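Local coordinates for protein AimR transcriptional regulator (PDB 5ZVV) that activates transcription of the phage aimX locus as a homodimer and, on binding the arbitrium peptide, becomes an inactive monomer, switching infection from lysis to lysogeny, at residues 144-149 with 178-183; 192-197 with 214-219; 330-335 with 342-347. One frame throughout, in Å; residues are numbered along the deposited sequence.

Contact 1 (144-149 with 178-183); sequences SAEMLF and DDLPEG
In the all-helical, TPR-like superhelix of AimR, the first turn of helix 145-161 meets the loop that leads from helix 165-173 into helix 184-203. Ser-144 is the N-cap of the first helix: its OG accepts from Met-147 N at 3.3 Å and is also hydrogen-bonded to Glu-112 of helix 108-124. The capping bond fixes the start of the turn from which Ala-145 and Phe-149 point at the loop and Glu-146 reaches it with its carboxylate. Opposite them, Leu-180 carries most of the contact. Its CG stands anti to the carbonyl carbon, and the two methyls divide the work. CD1 sits over one face of the Phe-149 ring, 3.9 Å from the centroid and 22° off the normal, displaced toward the rim, nearest Phe-149 CD2, a CH-pi contact in which the two side chains cross at about a right angle. Leu-180 CD2 turns instead to the helix backbone, 3.6 Å from Glu-146 CA, and grazes the methyl of Ala-145. Phe-149 is swung under Leu-180 because its CG lies anti to the backbone N (chi1 -174°); its ring also meets Phe-189 of helix 184-203, nearly parallel, and Phe-177. The other contacts lie farther toward the surface. Ala-145 CB rests in van der Waals contact with Asp-179 O at 3.4 Å. The loop then climbs past Glu-146, whose chain bends at chi2 (83°), so that the carboxylate folds back toward the loop. Farther on, Lys-186 holds both Leu-180 O and the carboxylate of Glu-182. Across the Pro-181 ring, at about a right angle, reaches Glu-146 OE2, in van der Waals contact with Pro-181 CG at 3.4 Å.

Contact 2 (192-197 with 214-219); sequences RVSMLE and SNRAIE
Small side chains set the spacing where Ser-194 and Ala-217 face each other: their CA atoms are only 5.5 Å apart, and Ser-194 CB touches Ala-217 CB at 3.8 Å. Beside this pair lies the selenium of Met-195, a selenomethionine. Its CG is anti to the carbonyl carbon, and further bends at chi2 (-38°) and chi3 (-64°) curl the chain back, so that SE comes alongside the Ala-217 methyl at 3.7 Å and approaches Ser-214 CA more loosely. Ala-217 CB thus touches both a serine methylene and a selenium, on two adjoining sides, and this is the dense, buried half of the contact. Ser-214 offers mainly its backbone here; its own CB points away, and OG is hydrogen-bonded back to Ala-210 O within its helix. Helices 184-203 and 207-220 run antiparallel, their short segments inclined at 159° with axes 8.3 Å apart at closest approach, the helical-hairpin packing expected of a TPR-like repeat protein. Thr-233 of helix 224-237 touches both Met-195 and Ser-214, so the next helix closes over the selenium side. The other edge is looser, and Arg-216 there is exposed to solvent. It leaves its helix with CG anti to the backbone N, extended from CG to NE, and carries its guanidinium past Ser-194 without direct bonding, NH2 and OG remaining 3.8 Å apart. A water mediates instead. Lying at the guanidinium edge and in its plane, it accepts a weak bond from Arg-216 NH2 at 2.9 Å and is hydrogen-bonded to Ser-194 OG at 3.2 Å. That hydroxyl also makes a weak hydrogen bond to Lys-190 O, one turn earlier. Glu-197 has the charge to attract the arginine, but its OE1 stays 6.7 Å from Arg-216 NH2.

Contact 3 (330-335 with 342-347); sequences YYYYKG and TDYYKS
Two tyrosines, one from each helix, turn their faces to the opposing helix. Tyr-331, with CG anti to the carbonyl carbon (chi1 -64°), lies along Lys-346, whose chain crosses it obliquely: Lys-346 CB sits over one face, 4.2 Å from the ring centroid, while CD and CE lie nearest the ring's CD1 and CE1. Tyr-330 puts its CD2 over the centre of the opposite face, and the ring of Tyr-350 meets Tyr-331 nearly parallel. Lys-346 then bends at chi3 and chi4, bringing NZ back to its own helix, where it donates to Thr-342 OG1 at 3.0 Å and forms a long salt bridge with Asp-343. Helices 324-338 and 341-353 form an antiparallel helical hairpin of the TPR-like superhelix, with segment axes only 7.6 Å apart. Gly-335 permits this closeness. Its CA packs 3.5 Å from Asp-343 CB, and with no side chain it lets the Tyr-344 ring come down on that CA face-on, 4.0 Å from the centroid. The tyrosine is thus laid across the glycine, its OH 2.9 Å from Gly-335 O. The same ring meets Tyr-332 obliquely, Tyr-344 CE1 to Tyr-332 CD1 at 3.8 Å, because Tyr-332 has CG anti to its backbone N (chi1 174°) and swings to that side. At the other end Ser-347 CB comes within 3.6 Å of Tyr-332 N; its OG, anti to the backbone N (chi1 166°), is hydrogen-bonded to Gly-328 O. Asp-343 OD2 is hydrogen-bonded to Ser-338, at the end of helix 324-338.

How the contacts relate
Along the chain the three contacts follow in series, each closing before the next opens, and all belong to the TPR-like helical part of the protein. Contacts 1 and 2 are neighbours, with centres 18 Å apart: the loop of contact 1 leads directly into helix 184-203, which carries residues 192-197, and Phe-149 CZ touches Val-193 CG2 at 4.0 Å. Contact 3 stands apart, its centre 33 Å from that of contact 2 and 47 Å from that of contact 1, on the opposite side of the chain's centre from contact 1. Such successive local packings are consistent with a TPR-like superhelix. Tyr-345 in segment 342-347, pointing away from 330-335, packs on Leu-379 of the second subunit, at the dimer interface.

Contact 1 (144-149 with 178-183)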
loop_
_atom_site.group_PDB
_atom_site.type_symbol
_atom_site.label_atom_id
_atom_site.label_comp_id
_atom_site.label_asym_id
_atom_site.label_seq_id
_atom_site.Cartn_x
_atom_site.Cartn_y
_atom_site.Cartn_z
ATOM N N SER A 144 -26.045 -9.488 4.408
ATOM C CA SER A 144 -25.633 -10.744 5.018
ATOM C C SER A 144 -24.214 -10.641 5.554
ATOM O O SER A 144 -23.355 -9.981 4.963
ATOM C CB SER A 144 -25.718 -11.884 4.003
ATOM O OG SER A 144 -24.675 -11.784 3.049
ATOM N N ALA A 145 -23.971 -11.306 6.686
ATOM C CA ALA A 145 -22.629 -11.332 7.258
ATOM C C ALA A 145 -21.623 -11.903 6.264
ATOM O O ALA A 145 -20.575 -11.298 6.007
ATOM C CB ALA A 145 -22.633 -12.143 8.553
ATOM N N GLU A 146 -21.946 -13.061 5.677
ATOM C CA GLU A 146 -21.043 -13.730 4.743
ATOM C C GLU A 146 -20.513 -12.765 3.690
ATOM O O GLU A 146 -19.298 -12.608 3.523
ATOM C CB GLU A 146 -21.758 -14.909 4.077
ATOM C CG GLU A 146 -22.069 -16.070 5.009
ATOM C CD GLU A 146 -23.345 -15.869 5.799
ATOM O OE1 GLU A 146 -24.088 -14.909 5.503
ATOM O OE2 GLU A 146 -23.607 -16.674 6.718
HETATM N N MSE A 147 -21.410 -12.088 2.986
HETATM C CA MSE A 147 -20.974 -11.188 1.932
HETATM C C MSE A 147 -20.271 -9.970 2.512
HETATM O O MSE A 147 -19.279 -9.507 1.943
HETATM C CB MSE A 147 -22.147 -10.787 1.043
HETATM C CG MSE A 147 -22.545 -11.885 0.054
HETATM SE SE MSE A 147 -21.018 -12.681 -0.900
HETATM C CE MSE A 147 -20.658 -14.231 0.247
ATOM N N LEU A 148 -20.750 -9.484 3.665
ATOM C CA LEU A 148 -20.010 -8.442 4.372
ATOM C C LEU A 148 -18.572 -8.880 4.601
ATOM O O LEU A 148 -17.639 -8.076 4.489
ATOM C CB LEU A 148 -20.686 -8.111 5.704
ATOM C CG LEU A 148 -21.912 -7.196 5.675
ATOM C CD1 LEU A 148 -22.552 -7.125 7.057
ATOM C CD2 LEU A 148 -21.536 -5.806 5.181
ATOM N N PHE A 149 -18.377 -10.166 4.894
ATOM C CA PHE A 149 -17.032 -10.713 4.984
ATOM C C PHE A 149 -16.370 -10.743 3.612
ATOM O O PHE A 149 -15.275 -10.193 3.426
ATOM C CB PHE A 149 -17.093 -12.114 5.599
ATOM C CG PHE A 149 -15.748 -12.725 5.884
ATOM C CD1 PHE A 149 -15.046 -13.392 4.892
ATOM C CD2 PHE A 149 -15.198 -12.657 7.152
ATOM C CE1 PHE A 149 -13.814 -13.960 5.156
ATOM C CE2 PHE A 149 -13.968 -13.227 7.423
ATOM C CZ PHE A 149 -13.275 -13.878 6.419
ATOM N N ASP A 178 -15.903 -14.125 13.928
ATOM C CA ASP A 178 -16.998 -14.317 14.875
ATOM C C ASP A 178 -18.323 -13.814 14.317
ATOM O O ASP A 178 -19.386 -14.294 14.725
ATOM C CB ASP A 178 -16.679 -13.619 16.196
ATOM C CG ASP A 178 -15.650 -14.372 17.018
ATOM O OD1 ASP A 178 -15.260 -15.484 16.605
ATOM O OD2 ASP A 178 -15.232 -13.851 18.076
ATOM N N ASP A 179 -18.283 -12.855 13.388
ATOM C CA ASP A 179 -19.504 -12.396 12.737
ATOM C C ASP A 179 -20.108 -13.444 11.817
ATOM O O ASP A 179 -21.256 -13.276 11.389
ATOM C CB ASP A 179 -19.232 -11.119 11.941
ATOM C CG ASP A 179 -18.763 -9.973 12.815
ATOM O OD1 ASP A 179 -18.683 -10.157 14.047
ATOM O OD2 ASP A 179 -18.475 -8.889 12.265
ATOM N N LEU A 180 -19.369 -14.515 11.500
ATOM C CA LEU A 180 -19.827 -15.562 10.593
ATOM C C LEU A 180 -20.371 -16.736 11.381
ATOM O O LEU A 180 -19.705 -17.208 12.314
ATOM C CB LEU A 180 -18.685 -16.038 9.700
ATOM C CG LEU A 180 -18.079 -15.044 8.716
ATOM C CD1 LEU A 180 -16.903 -15.687 8.000
ATOM C CD2 LEU A 180 -19.130 -14.585 7.725
ATOM N N PRO A 181 -21.558 -17.235 11.053
ATOM C CA PRO A 181 -22.030 -18.472 11.676
ATOM C C PRO A 181 -21.207 -19.660 11.206
ATOM O O PRO A 181 -20.603 -19.649 10.132
ATOM C CB PRO A 181 -23.486 -18.579 11.207
ATOM C CG PRO A 181 -23.514 -17.816 9.925
ATOM C CD PRO A 181 -22.531 -16.691 10.090
ATOM N N GLU A 182 -21.173 -20.689 12.045
ATOM C CA GLU A 182 -20.434 -21.899 11.722
ATOM C C GLU A 182 -21.073 -22.616 10.538
ATOM O O GLU A 182 -22.292 -22.604 10.364
ATOM C CB GLU A 182 -20.391 -22.837 12.930
ATOM C CG GLU A 182 -19.874 -22.190 14.201
ATOM C CD GLU A 182 -18.408 -21.820 14.111
ATOM O OE1 GLU A 182 -17.601 -22.663 13.661
ATOM O OE2 GLU A 182 -18.064 -20.683 14.487
ATOM N N GLY A 183 -20.242 -23.243 9.722
ATOM C CA GLY A 183 -20.744 -24.066 8.643
ATOM C C GLY A 183 -19.806 -24.068 7.452
ATOM O O GLY A 183 -18.646 -23.674 7.537
#

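Contact 2 (192-197 with 214-219)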
loop_
_atom_site.group_PDB
_atom_site.type_symbol
_atom_site.label_atom_id
_atom_site.label_comp_id
_atom_site.label_asym_id
_atom_site.label_seq_id
_atom_site.Cartn_x
_atom_site.Cartn_y
_atom_site.Cartn_z
ATOM N N ARG A 192 -9.522 -19.944 2.586
ATOM C CA ARG A 192 -9.066 -18.837 1.745
ATOM C C ARG A 192 -8.093 -17.932 2.494
ATOM O O ARG A 192 -6.945 -17.729 2.068
ATOM C CB ARG A 192 -10.263 -18.021 1.251
ATOM C CG ARG A 192 -11.136 -18.671 0.189
ATOM C CD ARG A 192 -12.266 -17.715 -0.167
ATOM N NE ARG A 192 -13.185 -18.225 -1.179
ATOM C CZ ARG A 192 -13.053 -18.014 -2.485
ATOM N NH1 ARG A 192 -12.025 -17.315 -2.947
ATOM N NH2 ARG A 192 -13.947 -18.507 -3.328
ATOM N N VAL A 193 -8.545 -17.371 3.620
ATOM C CA VAL A 193 -7.709 -16.450 4.385
ATOM C C VAL A 193 -6.433 -17.138 4.852
ATOM O O VAL A 193 -5.365 -16.515 4.903
ATOM C CB VAL A 193 -8.513 -15.870 5.565
ATOM C CG1 VAL A 193 -7.641 -14.943 6.404
ATOM C CG2 VAL A 193 -9.739 -15.132 5.046
ATOM N N SER A 194 -6.513 -18.430 5.177
ATOM C CA SER A 194 -5.321 -19.168 5.584
ATOM C C SER A 194 -4.280 -19.173 4.476
ATOM O O SER A 194 -3.092 -18.941 4.725
ATOM C CB SER A 194 -5.690 -20.597 5.979
ATOM O OG SER A 194 -6.096 -20.667 7.333
HETATM N N MSE A 195 -4.704 -19.433 3.243
HETATM C CA MSE A 195 -3.738 -19.442 2.150
HETATM C C MSE A 195 -3.160 -18.053 1.892
HETATM O O MSE A 195 -1.940 -17.900 1.703
HETATM C CB MSE A 195 -4.369 -20.001 0.875
HETATM C CG MSE A 195 -4.404 -21.518 0.869
HETATM SE SE MSE A 195 -2.775 -22.252 1.680
HETATM C CE MSE A 195 -1.464 -21.586 0.387
ATOM N N LEU A 196 -4.033 -17.043 1.896
ATOM C CA LEU A 196 -3.569 -15.678 1.665
ATOM C C LEU A 196 -2.522 -15.268 2.698
ATOM O O LEU A 196 -1.447 -14.760 2.348
ATOM C CB LEU A 196 -4.759 -14.716 1.669
ATOM C CG LEU A 196 -5.611 -14.827 0.400
ATOM C CD1 LEU A 196 -6.903 -14.035 0.512
ATOM C CD2 LEU A 196 -4.807 -14.368 -0.810
ATOM N N GLU A 197 -2.811 -15.501 3.981
ATOM C CA GLU A 197 -1.849 -15.160 5.022
ATOM C C GLU A 197 -0.605 -16.034 4.953
ATOM O O GLU A 197 0.479 -15.589 5.342
ATOM C CB GLU A 197 -2.504 -15.271 6.396
ATOM C CG GLU A 197 -3.544 -14.200 6.649
ATOM C CD GLU A 197 -4.264 -14.390 7.962
ATOM O OE1 GLU A 197 -4.357 -15.546 8.428
ATOM O OE2 GLU A 197 -4.734 -13.381 8.529
ATOM N N SER A 214 -0.381 -22.683 6.175
ATOM C CA SER A 214 -0.552 -23.713 5.152
ATOM C C SER A 214 -1.124 -24.990 5.756
ATOM O O SER A 214 -2.086 -25.568 5.232
ATOM C CB SER A 214 0.784 -24.004 4.462
ATOM O OG SER A 214 1.313 -22.854 3.825
ATOM N N ASN A 215 -0.543 -25.438 6.871
ATOM C CA ASN A 215 -1.027 -26.643 7.531
ATOM C C ASN A 215 -2.462 -26.472 8.002
ATOM O O ASN A 215 -3.265 -27.406 7.915
ATOM C CB ASN A 215 -0.112 -27.001 8.701
ATOM C CG ASN A 215 1.140 -27.729 8.261
ATOM O OD1 ASN A 215 1.089 -28.611 7.401
ATOM N ND2 ASN A 215 2.272 -27.366 8.846
ATOM N N ARG A 216 -2.809 -25.284 8.499
ATOM C CA ARG A 216 -4.187 -25.063 8.926
ATOM C C ARG A 216 -5.143 -25.118 7.738
ATOM O O ARG A 216 -6.244 -25.679 7.842
ATOM C CB ARG A 216 -4.304 -23.732 9.665
ATOM C CG ARG A 216 -5.605 -23.606 10.419
ATOM C CD ARG A 216 -5.593 -22.514 11.466
ATOM N NE ARG A 216 -6.888 -22.464 12.139
ATOM C CZ ARG A 216 -7.887 -21.664 11.779
ATOM N NH1 ARG A 216 -9.035 -21.700 12.436
ATOM N NH2 ARG A 216 -7.735 -20.819 10.768
ATOM N N ALA A 217 -4.735 -24.553 6.598
ATOM C CA ALA A 217 -5.546 -24.657 5.391
ATOM C C ALA A 217 -5.755 -26.112 4.996
ATOM O O ALA A 217 -6.873 -26.513 4.656
ATOM C CB ALA A 217 -4.895 -23.877 4.249
ATOM N N ILE A 218 -4.691 -26.920 5.045
ATOM C CA ILE A 218 -4.817 -28.342 4.726
ATOM C C ILE A 218 -5.758 -29.031 5.706
ATOM O O ILE A 218 -6.531 -29.920 5.330
ATOM C CB ILE A 218 -3.429 -29.011 4.711
ATOM C CG1 ILE A 218 -2.611 -28.530 3.514
ATOM C CG2 ILE A 218 -3.557 -30.529 4.694
ATOM C CD1 ILE A 218 -1.127 -28.807 3.640
ATOM N N GLU A 219 -5.712 -28.629 6.980
ATOM C CA GLU A 219 -6.526 -29.289 7.994
ATOM C C GLU A 219 -7.998 -28.925 7.865
ATOM O O GLU A 219 -8.865 -29.730 8.224
ATOM C CB GLU A 219 -6.007 -28.936 9.390
ATOM C CG GLU A 219 -4.642 -29.539 9.713
ATOM C CD GLU A 219 -3.916 -28.808 10.835
ATOM O OE1 GLU A 219 -4.531 -27.934 11.485
ATOM O OE2 GLU A 219 -2.724 -29.106 11.063
HETATM O O HOH W 1 -8.274 -18.806 8.783
#

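Contact 3 (330-335 with 342-347)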
loop_
_atom_site.group_PDB
_atom_site.type_symbol
_atom_site.label_atom_id
_atom_site.label_comp_id
_atom_site.label_asym_id
_atom_site.label_seq_id
_atom_site.Cartn_x
_atom_site.Cartn_y
_atom_site.Cartn_z
ATOM N N TYR A 330 16.397 -13.241 -12.974
ATOM C CA TYR A 330 17.093 -13.107 -14.252
ATOM C C TYR A 330 18.535 -12.659 -14.054
ATOM O O TYR A 330 19.471 -13.285 -14.568
ATOM C CB TYR A 330 16.330 -12.121 -15.142
ATOM C CG TYR A 330 17.028 -11.725 -16.427
ATOM C CD1 TYR A 330 16.907 -12.497 -17.576
ATOM C CD2 TYR A 330 17.786 -10.563 -16.497
ATOM C CE1 TYR A 330 17.536 -12.131 -18.752
ATOM C CE2 TYR A 330 18.419 -10.189 -17.668
ATOM C CZ TYR A 330 18.292 -10.976 -18.793
ATOM O OH TYR A 330 18.923 -10.601 -19.958
ATOM N N TYR A 331 18.736 -11.575 -13.302
ATOM C CA TYR A 331 20.093 -11.120 -13.044
ATOM C C TYR A 331 20.851 -12.057 -12.113
ATOM O O TYR A 331 22.088 -12.062 -12.140
ATOM C CB TYR A 331 20.075 -9.709 -12.456
ATOM C CG TYR A 331 19.530 -8.657 -13.397
ATOM C CD1 TYR A 331 20.361 -8.016 -14.307
ATOM C CD2 TYR A 331 18.188 -8.310 -13.375
ATOM C CE1 TYR A 331 19.868 -7.056 -15.169
ATOM C CE2 TYR A 331 17.684 -7.349 -14.234
ATOM C CZ TYR A 331 18.528 -6.726 -15.128
ATOM O OH TYR A 331 18.035 -5.769 -15.985
ATOM N N TYR A 332 20.153 -12.862 -11.304
ATOM C CA TYR A 332 20.855 -13.904 -10.559
ATOM C C TYR A 332 21.484 -14.923 -11.505
ATOM O O TYR A 332 22.644 -15.313 -11.335
ATOM C CB TYR A 332 19.911 -14.592 -9.571
ATOM C CG TYR A 332 20.538 -15.783 -8.879
ATOM C CD1 TYR A 332 21.592 -15.617 -7.989
ATOM C CD2 TYR A 332 20.080 -17.072 -9.116
ATOM C CE1 TYR A 332 22.172 -16.700 -7.357
ATOM C CE2 TYR A 332 20.655 -18.163 -8.485
ATOM C CZ TYR A 332 21.699 -17.970 -7.608
ATOM O OH TYR A 332 22.274 -19.049 -6.978
ATOM N N TYR A 333 20.734 -15.358 -12.522
ATOM C CA TYR A 333 21.279 -16.317 -13.484
ATOM C C TYR A 333 22.371 -15.686 -14.341
ATOM O O TYR A 333 23.406 -16.317 -14.608
ATOM C CB TYR A 333 20.159 -16.869 -14.361
ATOM C CG TYR A 333 19.035 -17.493 -13.568
ATOM C CD1 TYR A 333 19.299 -18.362 -12.518
ATOM C CD2 TYR A 333 17.709 -17.198 -13.858
ATOM C CE1 TYR A 333 18.275 -18.930 -11.787
ATOM C CE2 TYR A 333 16.678 -17.762 -13.134
ATOM C CZ TYR A 333 16.968 -18.626 -12.098
ATOM O OH TYR A 333 15.944 -19.185 -11.376
ATOM N N LYS A 334 22.155 -14.445 -14.787
ATOM C CA LYS A 334 23.205 -13.727 -15.504
ATOM C C LYS A 334 24.474 -13.643 -14.667
ATOM O O LYS A 334 25.583 -13.732 -15.203
ATOM C CB LYS A 334 22.727 -12.327 -15.887
ATOM C CG LYS A 334 21.538 -12.306 -16.829
ATOM C CD LYS A 334 21.967 -12.444 -18.275
ATOM C CE LYS A 334 22.723 -11.210 -18.739
ATOM N NZ LYS A 334 23.089 -11.301 -20.176
ATOM N N GLY A 335 24.330 -13.474 -13.352
ATOM C CA GLY A 335 25.496 -13.472 -12.486
ATOM C C GLY A 335 26.137 -14.841 -12.376
ATOM O O GLY A 335 27.365 -14.958 -12.336
ATOM N N THR A 342 28.245 -7.192 -10.251
ATOM C CA THR A 342 27.213 -6.207 -10.561
ATOM C C THR A 342 25.889 -6.872 -10.915
ATOM O O THR A 342 24.821 -6.307 -10.652
ATOM C CB THR A 342 27.668 -5.288 -11.698
ATOM O OG1 THR A 342 26.614 -4.372 -12.023
ATOM C CG2 THR A 342 28.018 -6.087 -12.937
ATOM N N ASP A 343 25.935 -8.068 -11.506
ATOM C CA ASP A 343 24.702 -8.784 -11.809
ATOM C C ASP A 343 23.996 -9.221 -10.533
ATOM O O ASP A 343 22.763 -9.155 -10.443
ATOM C CB ASP A 343 25.001 -9.987 -12.702
ATOM C CG ASP A 343 25.389 -9.585 -14.109
ATOM O OD1 ASP A 343 24.833 -8.586 -14.610
ATOM O OD2 ASP A 343 26.245 -10.265 -14.712
ATOM N N TYR A 344 24.760 -9.666 -9.534
ATOM C CA TYR A 344 24.168 -9.989 -8.240
ATOM C C TYR A 344 23.654 -8.738 -7.535
ATOM O O TYR A 344 22.639 -8.800 -6.832
ATOM C CB TYR A 344 25.186 -10.726 -7.372
ATOM C CG TYR A 344 25.618 -12.055 -7.954
ATOM C CD1 TYR A 344 24.680 -13.016 -8.313
ATOM C CD2 TYR A 344 26.962 -12.343 -8.162
ATOM C CE1 TYR A 344 25.069 -14.231 -8.850
ATOM C CE2 TYR A 344 27.361 -13.555 -8.699
ATOM C CZ TYR A 344 26.409 -14.493 -9.044
ATOM O OH TYR A 344 26.801 -15.703 -9.574
ATOM N N TYR A 345 24.327 -7.599 -7.723
ATOM C CA TYR A 345 23.827 -6.341 -7.175
ATOM C C TYR A 345 22.480 -5.979 -7.789
ATOM O O TYR A 345 21.540 -5.601 -7.079
ATOM C CB TYR A 345 24.843 -5.222 -7.412
ATOM C CG TYR A 345 26.204 -5.457 -6.787
ATOM C CD1 TYR A 345 26.353 -6.296 -5.689
ATOM C CD2 TYR A 345 27.338 -4.836 -7.296
ATOM C CE1 TYR A 345 27.594 -6.512 -5.116
ATOM C CE2 TYR A 345 28.582 -5.047 -6.731
ATOM C CZ TYR A 345 28.703 -5.884 -5.641
ATOM O OH TYR A 345 29.939 -6.097 -5.076
ATOM N N LYS A 346 22.367 -6.095 -9.116
ATOM C CA LYS A 346 21.105 -5.785 -9.779
ATOM C C LYS A 346 20.011 -6.763 -9.370
ATOM O O LYS A 346 18.860 -6.363 -9.157
ATOM C CB LYS A 346 21.295 -5.781 -11.297
ATOM C CG LYS A 346 22.209 -4.671 -11.801
ATOM C CD LYS A 346 22.012 -4.399 -13.287
ATOM C CE LYS A 346 23.000 -5.173 -14.144
ATOM N NZ LYS A 346 24.393 -4.686 -13.955
ATOM N N SER A 347 20.355 -8.049 -9.256
ATOM C CA SER A 347 19.409 -9.031 -8.735
ATOM C C SER A 347 18.888 -8.611 -7.367
ATOM O O SER A 347 17.679 -8.665 -7.103
ATOM C CB SER A 347 20.073 -10.407 -8.663
ATOM O OG SER A 347 19.307 -11.303 -7.874
#